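Local structure of PpBBE-like 1 D396N (6EO5) at residues K103-N108 / Y126-N131; K134-A139 / L300-L305; W266-Y271 / L307-Y312. The protein oxidises cellobiose, in its native form, with a bicovalently attached FAD and is the single berberine bridge enzyme homolog of the moss, present here as a single-site variant. All coordinates share one frame; numbering follows the deposited sequence.

Interaction 1. Residues K103-N108 / Y126-N131; sequences KQFSYN and YLALWN
F105 lies on A128 with the face of its ring and meets L129 with its rim, so two neighbouring residues of helix 122-133 receive one aromatic side chain in different ways. The methyl of A128 is over the face: its CB is 3.7 Å from the centroid of the F105 ring and only 14° off the ring normal, which meets the geometry of a CH-pi contact. The ring also reaches the helix backbone, F105 CZ lying 3.5 Å from A128 O. L129 comes from the side. Its CG is in the ring plane at the edge, and its methyl CD2 lies 3.7 Å from F105 CE1, the two side chains running obliquely to each other. The torsions of F105 are consistent with this: with CG opposite the backbone N (chi1 -179°), F105 extends from strand 105-108 straight toward the helix, and a chi2 of 85° turns its face to A128. The L129 side chain does not start toward the strand, yet its CD2 bends round to the ring; beyond, L129 touches V135 and A114. The pair of segments joins an edge of an antiparallel sheet to a helix, both within the FAD-binding region. No hydrogen bond crosses between them and 166 Å² is buried in total, so the contact rests on dispersion and on the shape of the aromatic ring rather than on directional polar bonds.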
loop_
_atom_site.group_PDB
_atom_site.type_symbol
_atom_site.label_atom_id
_atom_site.label_comp_id
_atom_site.label_asym_id
_atom_site.label_seq_id
_atom_site.Cartn_x
_atom_site.Cartn_y
_atom_site.Cartn_z
ATOM N N LYS A 103 4.506 -14.702 11.866
ATOM C CA LYS A 103 3.715 -13.791 12.687
ATOM C C LYS A 103 4.433 -13.432 13.985
ATOM O O LYS A 103 3.789 -13.146 15.000
ATOM C CB LYS A 103 2.339 -14.385 12.982
ATOM C CG LYS A 103 1.571 -14.798 11.736
ATOM C CD LYS A 103 0.433 -13.848 11.409
ATOM C CE LYS A 103 -0.181 -14.177 10.043
ATOM N NZ LYS A 103 -1.470 -14.929 10.099
ATOM N N GLN A 104 5.766 -13.427 13.968
ATOM C CA GLN A 104 6.506 -13.091 15.173
ATOM C C GLN A 104 6.225 -11.647 15.574
ATOM O O GLN A 104 6.212 -10.745 14.732
ATOM C CB GLN A 104 8.013 -13.335 14.981
ATOM C CG GLN A 104 8.718 -12.560 13.875
ATOM C CD GLN A 104 8.783 -13.319 12.538
ATOM O OE1 GLN A 104 7.822 -13.986 12.126
ATOM N NE2 GLN A 104 9.921 -13.212 11.858
ATOM N N PHE A 105 5.947 -11.438 16.863
ATOM C CA PHE A 105 5.629 -10.114 17.382
ATOM C C PHE A 105 6.352 -9.888 18.702
ATOM O O PHE A 105 6.460 -10.803 19.522
ATOM C CB PHE A 105 4.111 -9.935 17.572
ATOM C CG PHE A 105 3.720 -8.572 18.075
ATOM C CD1 PHE A 105 3.551 -7.513 17.193
ATOM C CD2 PHE A 105 3.530 -8.345 19.428
ATOM C CE1 PHE A 105 3.198 -6.247 17.653
ATOM C CE2 PHE A 105 3.172 -7.083 19.897
ATOM C CZ PHE A 105 3.012 -6.035 19.015
ATOM N N SER A 106 6.856 -8.674 18.894
ATOM C CA SER A 106 7.399 -8.253 20.177
ATOM C C SER A 106 7.512 -6.733 20.176
ATOM O O SER A 106 7.842 -6.138 19.149
ATOM C CB SER A 106 8.757 -8.903 20.464
ATOM O OG SER A 106 9.770 -8.381 19.628
ATOM N N TYR A 107 7.214 -6.118 21.319
ATOM C CA TYR A 107 7.218 -4.669 21.490
ATOM C C TYR A 107 8.279 -4.304 22.519
ATOM O O TYR A 107 8.352 -4.924 23.582
ATOM C CB TYR A 107 5.829 -4.167 21.927
ATOM C CG TYR A 107 5.784 -2.751 22.478
ATOM C CD1 TYR A 107 6.394 -1.698 21.806
ATOM C CD2 TYR A 107 5.106 -2.463 23.665
ATOM C CE1 TYR A 107 6.355 -0.403 22.312
ATOM C CE2 TYR A 107 5.056 -1.167 24.175
ATOM C CZ TYR A 107 5.681 -0.145 23.495
ATOM O OH TYR A 107 5.649 1.140 23.987
ATOM N N ASN A 108 9.112 -3.322 22.198
ATOM C CA ASN A 108 10.136 -2.825 23.112
ATOM C C ASN A 108 9.723 -1.421 23.547
ATOM O O ASN A 108 9.919 -0.450 22.807
ATOM C CB ASN A 108 11.506 -2.837 22.446
ATOM C CG ASN A 108 12.620 -2.431 23.390
ATOM O OD1 ASN A 108 12.433 -1.601 24.283
ATOM N ND2 ASN A 108 13.795 -3.011 23.193
ATOM N N TYR A 126 -2.548 -3.972 14.122
ATOM C CA TYR A 126 -2.999 -2.840 14.929
ATOM C C TYR A 126 -3.419 -3.298 16.319
ATOM O O TYR A 126 -3.137 -2.627 17.318
ATOM C CB TYR A 126 -4.176 -2.128 14.258
ATOM C CG TYR A 126 -3.839 -1.185 13.127
ATOM C CD1 TYR A 126 -2.978 -0.108 13.314
ATOM C CD2 TYR A 126 -4.426 -1.351 11.871
ATOM C CE1 TYR A 126 -2.692 0.758 12.267
ATOM C CE2 TYR A 126 -4.156 -0.500 10.832
ATOM C CZ TYR A 126 -3.288 0.550 11.025
ATOM O OH TYR A 126 -3.030 1.388 9.968
ATOM N N LEU A 127 -4.129 -4.427 16.387
ATOM C CA LEU A 127 -4.595 -4.965 17.656
ATOM C C LEU A 127 -3.418 -5.345 18.547
ATOM O O LEU A 127 -3.389 -5.001 19.737
ATOM C CB LEU A 127 -5.496 -6.170 17.392
ATOM C CG LEU A 127 -6.400 -6.607 18.538
ATOM C CD1 LEU A 127 -6.976 -5.384 19.245
ATOM C CD2 LEU A 127 -7.508 -7.489 18.007
ATOM N N ALA A 128 -2.424 -6.036 17.979
ATOM C CA ALA A 128 -1.255 -6.430 18.762
ATOM C C ALA A 128 -0.522 -5.214 19.311
ATOM O O ALA A 128 -0.108 -5.206 20.477
ATOM C CB ALA A 128 -0.316 -7.285 17.917
ATOM N N LEU A 129 -0.346 -4.179 18.485
ATOM C CA LEU A 129 0.399 -2.997 18.917
ATOM C C LEU A 129 -0.390 -2.164 19.922
ATOM O O LEU A 129 0.202 -1.507 20.786
ATOM C CB LEU A 129 0.782 -2.145 17.703
ATOM C CG LEU A 129 1.944 -2.655 16.842
ATOM C CD1 LEU A 129 2.019 -1.879 15.529
ATOM C CD2 LEU A 129 3.255 -2.540 17.597
ATOM N N TRP A 130 -1.720 -2.167 19.817
ATOM C CA TRP A 130 -2.547 -1.440 20.776
ATOM C C TRP A 130 -2.531 -2.130 22.138
ATOM O O TRP A 130 -2.253 -1.498 23.169
ATOM C CB TRP A 130 -3.971 -1.333 20.231
ATOM C CG TRP A 130 -4.933 -0.668 21.148
ATOM C CD1 TRP A 130 -5.987 -1.249 21.779
ATOM C CD2 TRP A 130 -4.947 0.716 21.525
ATOM N NE1 TRP A 130 -6.656 -0.318 22.530
ATOM C CE2 TRP A 130 -6.040 0.897 22.395
ATOM C CE3 TRP A 130 -4.139 1.816 21.215
ATOM C CZ2 TRP A 130 -6.356 2.136 22.961
ATOM C CZ3 TRP A 130 -4.450 3.056 21.786
ATOM C CH2 TRP A 130 -5.552 3.201 22.653
ATOM N N ASN A 131 -2.816 -3.439 22.147
ATOM C CA ASN A 131 -2.789 -4.225 23.372
ATOM C C ASN A 131 -1.421 -4.191 24.038
ATOM O O ASN A 131 -1.325 -4.178 25.267
ATOM C CB ASN A 131 -3.187 -5.669 23.070
ATOM C CG ASN A 131 -4.663 -5.816 22.708
ATOM O OD1 ASN A 131 -5.483 -4.944 22.992
ATOM N ND2 ASN A 131 -5.004 -6.933 22.071
#

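Interaction 2. Residues K134-A139 / L300-L305; sequences KVTIPA and LNWIQL
T136 meets W302, whose side chain is about 12 Å from the FAD, through one polar and one apolar branch. The polar contact is a hydrogen bond from W302 NE1 to T136 OG1, 2.9 Å long; its N-H...O angle of 131° is well short of straight, and it counts as weak. T136 holds OG1 opposite its backbone N (chi1 -158°), which brings the hydroxyl to the indole nitrogen. The apolar contact is made by the other branch: T136 CG2 lies over one face of the indole, offset toward the rim, 3.7 Å from W302 CZ2. The two side chains cross at about a right angle, with both threonine branches on the indole. Replacing W302 with a phenylalanine would probably leave T136 OG1 without its N-H donor and open a gap beside CG2 where the larger ring now lies.

A second set of polar bonds fixes the start of the helix that carries W302. N301, at the N-cap, and Q304 form a capping box: Q304 N donates to N301 OD1 at 2.9 Å, and N301 N donates to Q304 OE1 in a bond that is nearly straight, at 178°. The N-H of the N-cap residue and that of Q304 thus each find a side-chain acceptor.

Strand 135-136 pairs with strand 207-217, T136 having H216 as its backbone partner. The buried indole of W302 thus meets two sheets, through T136 and through V222 of strand 222-230, with W130 of helix 122-133 as its helical neighbour.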
loop_
_atom_site.group_PDB
_atom_site.type_symbol
_atom_site.label_atom_id
_atom_site.label_comp_id
_atom_site.label_asym_id
_atom_site.label_seq_id
_atom_site.Cartn_x
_atom_site.Cartn_y
_atom_site.Cartn_z
ATOM N N LYS A 134 -0.401 0.520 23.646
ATOM C CA LYS A 134 -1.132 1.649 23.059
ATOM C C LYS A 134 -0.265 2.439 22.067
ATOM O O LYS A 134 -0.218 3.673 22.071
ATOM C CB LYS A 134 -1.691 2.554 24.153
ATOM C CG LYS A 134 -2.923 1.977 24.795
ATOM C CD LYS A 134 -3.398 2.836 25.937
ATOM C CE LYS A 134 -4.485 2.128 26.727
ATOM N NZ LYS A 134 -4.982 3.006 27.821
ATOM N N VAL A 135 0.423 1.700 21.198
ATOM C CA VAL A 135 1.248 2.274 20.147
ATOM C C VAL A 135 0.713 1.819 18.786
ATOM O O VAL A 135 -0.227 1.026 18.685
ATOM C CB VAL A 135 2.737 1.901 20.304
ATOM C CG1 VAL A 135 3.268 2.451 21.605
ATOM C CG2 VAL A 135 2.915 0.394 20.257
ATOM N N THR A 136 1.334 2.331 17.730
ATOM C CA THR A 136 0.916 1.985 16.378
ATOM C C THR A 136 2.053 2.300 15.422
ATOM O O THR A 136 3.016 2.989 15.771
ATOM C CB THR A 136 -0.359 2.745 15.974
ATOM O OG1 THR A 136 -1.021 2.056 14.910
ATOM C CG2 THR A 136 -0.038 4.170 15.541
ATOM N N ILE A 137 1.942 1.759 14.217
ATOM C CA ILE A 137 2.681 2.295 13.081
ATOM C C ILE A 137 1.663 3.014 12.203
ATOM O O ILE A 137 0.467 2.681 12.243
ATOM C CB ILE A 137 3.424 1.194 12.310
ATOM C CG1 ILE A 137 2.440 0.184 11.736
ATOM C CG2 ILE A 137 4.438 0.529 13.199
ATOM C CD1 ILE A 137 3.109 -0.858 10.889
ATOM N N PRO A 138 2.080 4.017 11.386
ATOM C CA PRO A 138 1.117 4.757 10.551
ATOM C C PRO A 138 0.755 4.017 9.260
ATOM O O PRO A 138 0.981 4.499 8.143
ATOM C CB PRO A 138 1.860 6.077 10.300
ATOM C CG PRO A 138 3.300 5.694 10.295
ATOM C CD PRO A 138 3.449 4.553 11.273
ATOM N N ALA A 139 0.147 2.836 9.403
ATOM C CA ALA A 139 -0.213 2.022 8.247
ATOM C C ALA A 139 -1.545 2.469 7.648
ATOM O O ALA A 139 -2.212 3.376 8.152
ATOM C CB ALA A 139 -0.261 0.541 8.618
ATOM N N LEU A 300 -12.586 9.260 19.715
ATOM C CA LEU A 300 -12.399 7.818 19.838
ATOM C C LEU A 300 -11.020 7.537 20.410
ATOM O O LEU A 300 -10.162 8.420 20.459
ATOM C CB LEU A 300 -12.512 7.114 18.476
ATOM C CG LEU A 300 -13.760 7.329 17.635
ATOM C CD1 LEU A 300 -13.568 6.735 16.261
ATOM C CD2 LEU A 300 -14.926 6.683 18.345
ATOM N N ASN A 301 -10.794 6.291 20.831
ATOM C CA ASN A 301 -9.429 5.849 21.063
ATOM C C ASN A 301 -8.888 5.244 19.770
ATOM O O ASN A 301 -9.610 5.104 18.774
ATOM C CB ASN A 301 -9.345 4.873 22.240
ATOM C CG ASN A 301 -10.014 3.536 21.969
ATOM O OD1 ASN A 301 -9.904 2.958 20.882
ATOM N ND2 ASN A 301 -10.695 3.018 22.982
ATOM N N TRP A 302 -7.612 4.844 19.790
ATOM C CA TRP A 302 -6.942 4.493 18.542
ATOM C C TRP A 302 -7.544 3.238 17.907
ATOM O O TRP A 302 -7.813 3.213 16.699
ATOM C CB TRP A 302 -5.438 4.327 18.768
ATOM C CG TRP A 302 -4.708 4.072 17.477
ATOM C CD1 TRP A 302 -4.142 2.889 17.059
ATOM C CD2 TRP A 302 -4.513 5.006 16.408
ATOM N NE1 TRP A 302 -3.586 3.046 15.811
ATOM C CE2 TRP A 302 -3.804 4.330 15.384
ATOM C CE3 TRP A 302 -4.863 6.347 16.218
ATOM C CZ2 TRP A 302 -3.434 4.956 14.191
ATOM C CZ3 TRP A 302 -4.489 6.969 15.031
ATOM C CH2 TRP A 302 -3.786 6.270 14.031
ATOM N N ILE A 303 -7.774 2.184 18.700
ATOM C CA ILE A 303 -8.267 0.943 18.108
ATOM C C ILE A 303 -9.715 1.097 17.648
ATOM O O ILE A 303 -10.162 0.370 16.749
ATOM C CB ILE A 303 -8.079 -0.246 19.079
ATOM C CG1 ILE A 303 -7.943 -1.548 18.292
ATOM C CG2 ILE A 303 -9.209 -0.333 20.131
ATOM C CD1 ILE A 303 -6.607 -1.669 17.567
ATOM N N GLN A 304 -10.455 2.051 18.224
ATOM C CA GLN A 304 -11.771 2.393 17.695
ATOM C C GLN A 304 -11.651 3.112 16.367
ATOM O O GLN A 304 -12.516 2.965 15.499
ATOM C CB GLN A 304 -12.533 3.275 18.679
ATOM C CG GLN A 304 -13.065 2.560 19.886
ATOM C CD GLN A 304 -13.729 3.521 20.846
ATOM O OE1 GLN A 304 -13.104 4.468 21.328
ATOM N NE2 GLN A 304 -15.014 3.304 21.104
ATOM N N LEU A 305 -10.610 3.934 16.219
ATOM C CA LEU A 305 -10.418 4.678 14.986
ATOM C C LEU A 305 -10.144 3.728 13.825
ATOM O O LEU A 305 -10.701 3.888 12.729
ATOM C CB LEU A 305 -9.273 5.679 15.156
ATOM C CG LEU A 305 -9.008 6.314 13.794
ATOM C CD1 LEU A 305 -9.866 7.556 13.612
ATOM C CD2 LEU A 305 -7.535 6.572 13.537
#

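Interaction 3. Residues W266-Y271 / L307-Y312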
loop_
_atom_site.group_PDB
_atom_site.type_symbol
_atom_site.label_atom_id
_atom_site.label_comp_id
_atom_site.label_asym_id
_atom_site.label_seq_id
_atom_site.Cartn_x
_atom_site.Cartn_y
_atom_site.Cartn_z
ATOM N N TRP A 266 -16.694 13.024 -0.616
ATOM C CA TRP A 266 -16.533 13.261 0.813
ATOM C C TRP A 266 -15.096 13.630 1.144
ATOM O O TRP A 266 -14.172 13.391 0.364
ATOM C CB TRP A 266 -16.982 12.052 1.652
ATOM C CG TRP A 266 -16.125 10.793 1.598
ATOM C CD1 TRP A 266 -14.822 10.647 2.015
ATOM C CD2 TRP A 266 -16.549 9.486 1.165
ATOM N NE1 TRP A 266 -14.410 9.342 1.838
ATOM C CE2 TRP A 266 -15.453 8.612 1.325
ATOM C CE3 TRP A 266 -17.755 8.972 0.662
ATOM C CZ2 TRP A 266 -15.526 7.263 0.989
ATOM C CZ3 TRP A 266 -17.821 7.629 0.335
ATOM C CH2 TRP A 266 -16.716 6.795 0.497
ATOM N N LEU A 267 -14.932 14.243 2.312
ATOM C CA LEU A 267 -13.636 14.411 2.947
ATOM C C LEU A 267 -13.665 13.585 4.219
ATOM O O LEU A 267 -14.572 13.747 5.036
ATOM C CB LEU A 267 -13.343 15.876 3.265
ATOM C CG LEU A 267 -12.055 16.118 4.048
ATOM C CD1 LEU A 267 -10.850 15.631 3.259
ATOM C CD2 LEU A 267 -11.905 17.582 4.408
ATOM N N GLU A 268 -12.707 12.679 4.369
ATOM C CA GLU A 268 -12.587 11.867 5.569
ATOM C C GLU A 268 -11.205 12.060 6.181
ATOM O O GLU A 268 -10.213 12.179 5.457
ATOM C CB GLU A 268 -12.836 10.389 5.269
ATOM C CG GLU A 268 -12.824 9.540 6.526
ATOM C CD GLU A 268 -13.089 8.072 6.274
ATOM O OE1 GLU A 268 -13.093 7.664 5.086
ATOM O OE2 GLU A 268 -13.290 7.333 7.277
ATOM N N GLY A 269 -11.134 12.096 7.514
ATOM C CA GLY A 269 -9.850 12.361 8.136
ATOM C C GLY A 269 -9.781 11.975 9.597
ATOM O O GLY A 269 -10.789 11.729 10.259
ATOM N N THR A 270 -8.548 11.939 10.092
ATOM C CA THR A 270 -8.256 11.632 11.480
ATOM C C THR A 270 -7.403 12.746 12.065
ATOM O O THR A 270 -6.386 13.131 11.473
ATOM C CB THR A 270 -7.538 10.287 11.602
ATOM O OG1 THR A 270 -8.393 9.247 11.101
ATOM C CG2 THR A 270 -7.166 10.010 13.064
ATOM N N TYR A 271 -7.826 13.259 13.223
ATOM C CA TYR A 271 -7.142 14.332 13.941
ATOM C C TYR A 271 -6.563 13.769 15.231
ATOM O O TYR A 271 -7.299 13.217 16.062
ATOM C CB TYR A 271 -8.101 15.484 14.233
ATOM C CG TYR A 271 -7.558 16.524 15.177
ATOM C CD1 TYR A 271 -6.277 17.038 15.015
ATOM C CD2 TYR A 271 -8.337 17.011 16.228
ATOM C CE1 TYR A 271 -5.774 17.998 15.885
ATOM C CE2 TYR A 271 -7.847 17.977 17.108
ATOM C CZ TYR A 271 -6.568 18.469 16.930
ATOM O OH TYR A 271 -6.086 19.425 17.797
ATOM N N LEU A 307 -11.282 0.787 13.606
ATOM C CA LEU A 307 -12.537 0.141 13.244
ATOM C C LEU A 307 -13.412 1.072 12.423
ATOM O O LEU A 307 -14.022 0.649 11.433
ATOM C CB LEU A 307 -13.261 -0.326 14.501
ATOM C CG LEU A 307 -12.592 -1.528 15.170
ATOM C CD1 LEU A 307 -12.880 -1.572 16.665
ATOM C CD2 LEU A 307 -13.050 -2.801 14.483
ATOM N N VAL A 308 -13.482 2.342 12.807
ATOM C CA VAL A 308 -14.364 3.262 12.107
ATOM C C VAL A 308 -13.849 3.514 10.697
ATOM O O VAL A 308 -14.631 3.593 9.738
ATOM C CB VAL A 308 -14.515 4.559 12.920
ATOM C CG1 VAL A 308 -15.257 5.606 12.133
ATOM C CG2 VAL A 308 -15.251 4.261 14.215
ATOM N N ASN A 309 -12.520 3.599 10.539
ATOM C CA ASN A 309 -11.915 3.801 9.228
ATOM C C ASN A 309 -12.124 2.619 8.302
ATOM O O ASN A 309 -11.744 2.700 7.132
ATOM C CB ASN A 309 -10.418 4.078 9.349
ATOM C CG ASN A 309 -10.125 5.516 9.679
ATOM O OD1 ASN A 309 -11.010 6.364 9.604
ATOM N ND2 ASN A 309 -8.880 5.807 10.036
ATOM N N TRP A 310 -12.702 1.525 8.787
ATOM C CA TRP A 310 -13.124 0.438 7.917
ATOM C C TRP A 310 -14.619 0.147 8.049
ATOM O O TRP A 310 -15.057 -0.979 7.800
ATOM C CB TRP A 310 -12.292 -0.811 8.176
ATOM C CG TRP A 310 -12.286 -1.701 6.993
ATOM C CD1 TRP A 310 -12.779 -2.974 6.920
ATOM C CD2 TRP A 310 -11.793 -1.382 5.690
ATOM N NE1 TRP A 310 -12.614 -3.468 5.656
ATOM C CE2 TRP A 310 -12.016 -2.514 4.875
ATOM C CE3 TRP A 310 -11.180 -0.254 5.131
ATOM C CZ2 TRP A 310 -11.636 -2.558 3.520
ATOM C CZ3 TRP A 310 -10.808 -0.292 3.791
ATOM C CH2 TRP A 310 -11.039 -1.444 2.997
ATOM N N ASN A 311 -15.405 1.164 8.427
ATOM C CA ASN A 311 -16.865 1.115 8.466
ATOM C C ASN A 311 -17.414 0.193 9.555
ATOM O O ASN A 311 -18.535 -0.314 9.439
ATOM C CB ASN A 311 -17.438 0.721 7.105
ATOM C CG ASN A 311 -17.151 1.751 6.050
ATOM O OD1 ASN A 311 -17.502 2.910 6.206
ATOM N ND2 ASN A 311 -16.482 1.341 4.975
ATOM N N TYR A 312 -16.663 -0.033 10.590
ATOM C CA TYR A 312 -17.325 -0.707 11.694
ATOM C C TYR A 312 -17.805 0.330 12.700
ATOM O O TYR A 312 -17.126 1.341 12.912
ATOM C CB TYR A 312 -16.385 -1.682 12.403
ATOM C CG TYR A 312 -16.101 -2.971 11.656
ATOM C CD1 TYR A 312 -17.014 -4.019 11.663
ATOM C CD2 TYR A 312 -14.904 -3.154 10.966
ATOM C CE1 TYR A 312 -16.747 -5.209 10.990
ATOM C CE2 TYR A 312 -14.632 -4.340 10.290
ATOM C CZ TYR A 312 -15.556 -5.364 10.307
ATOM O OH TYR A 312 -15.286 -6.545 9.650
#
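Strand 264-271, extended through E268 and T270, faces the end of helix 302-308 at N309. There the backbone leaves the helix through a type I turn from V308 to N311 and a Schellman motif: Y312 N bonds to L307 O and N311 N to V308 O, each at 2.9 Å, with N311 in a positive-phi conformation (69°). L307 O also accepts from W310 N.

E268 and T270, two residues apart, both point toward this turn, and N309 brings its amide between them. E268, fully extended, sets its carboxylate 82° from the plane of that amide. As modelled, E268 OE2 is 3.4 Å from N309 OD1 and T270 OG1 is 3.6 Å from N309 ND2, but the amide is probably turned over, so its hydrogen bonding stays doubtful. The clear partner of E268 OE2 is H224 NE2.

Strand 264-271 runs antiparallel between strands 222-230 and 253-259, and H224 of the former also touches N309. F158 packs on both N309 and T270, while N141 ND2 bonds to N309 O, placing this helix end between the seven-stranded sheet and loops of the FAD-binding region, with the N309 side chain about 9 Å from the flavin cofactor.

Overall arrangement
From the N terminus, interaction 1 closes first, a short closure with 17 residues between 103-108 and 126-131. Strand 135-136 follows helix 122-133 directly and opens interaction 2, a long closure across 160 residues to residues 300-305. Interaction 3 starts inside that span, at 266-271, and ends beyond it, at 307-312, so interactions 2 and 3 cross, whereas interaction 1 stands in series with both. Interactions 1 and 2 touch, W130 packing on W302; interactions 2 and 3 share helix 302-308 and meet where L305 packs on T270. Interaction 1 ties a strand to a helix within the FAD-binding region; interactions 2 and 3, through helix 302-308, link that region to the seven-stranded sheet.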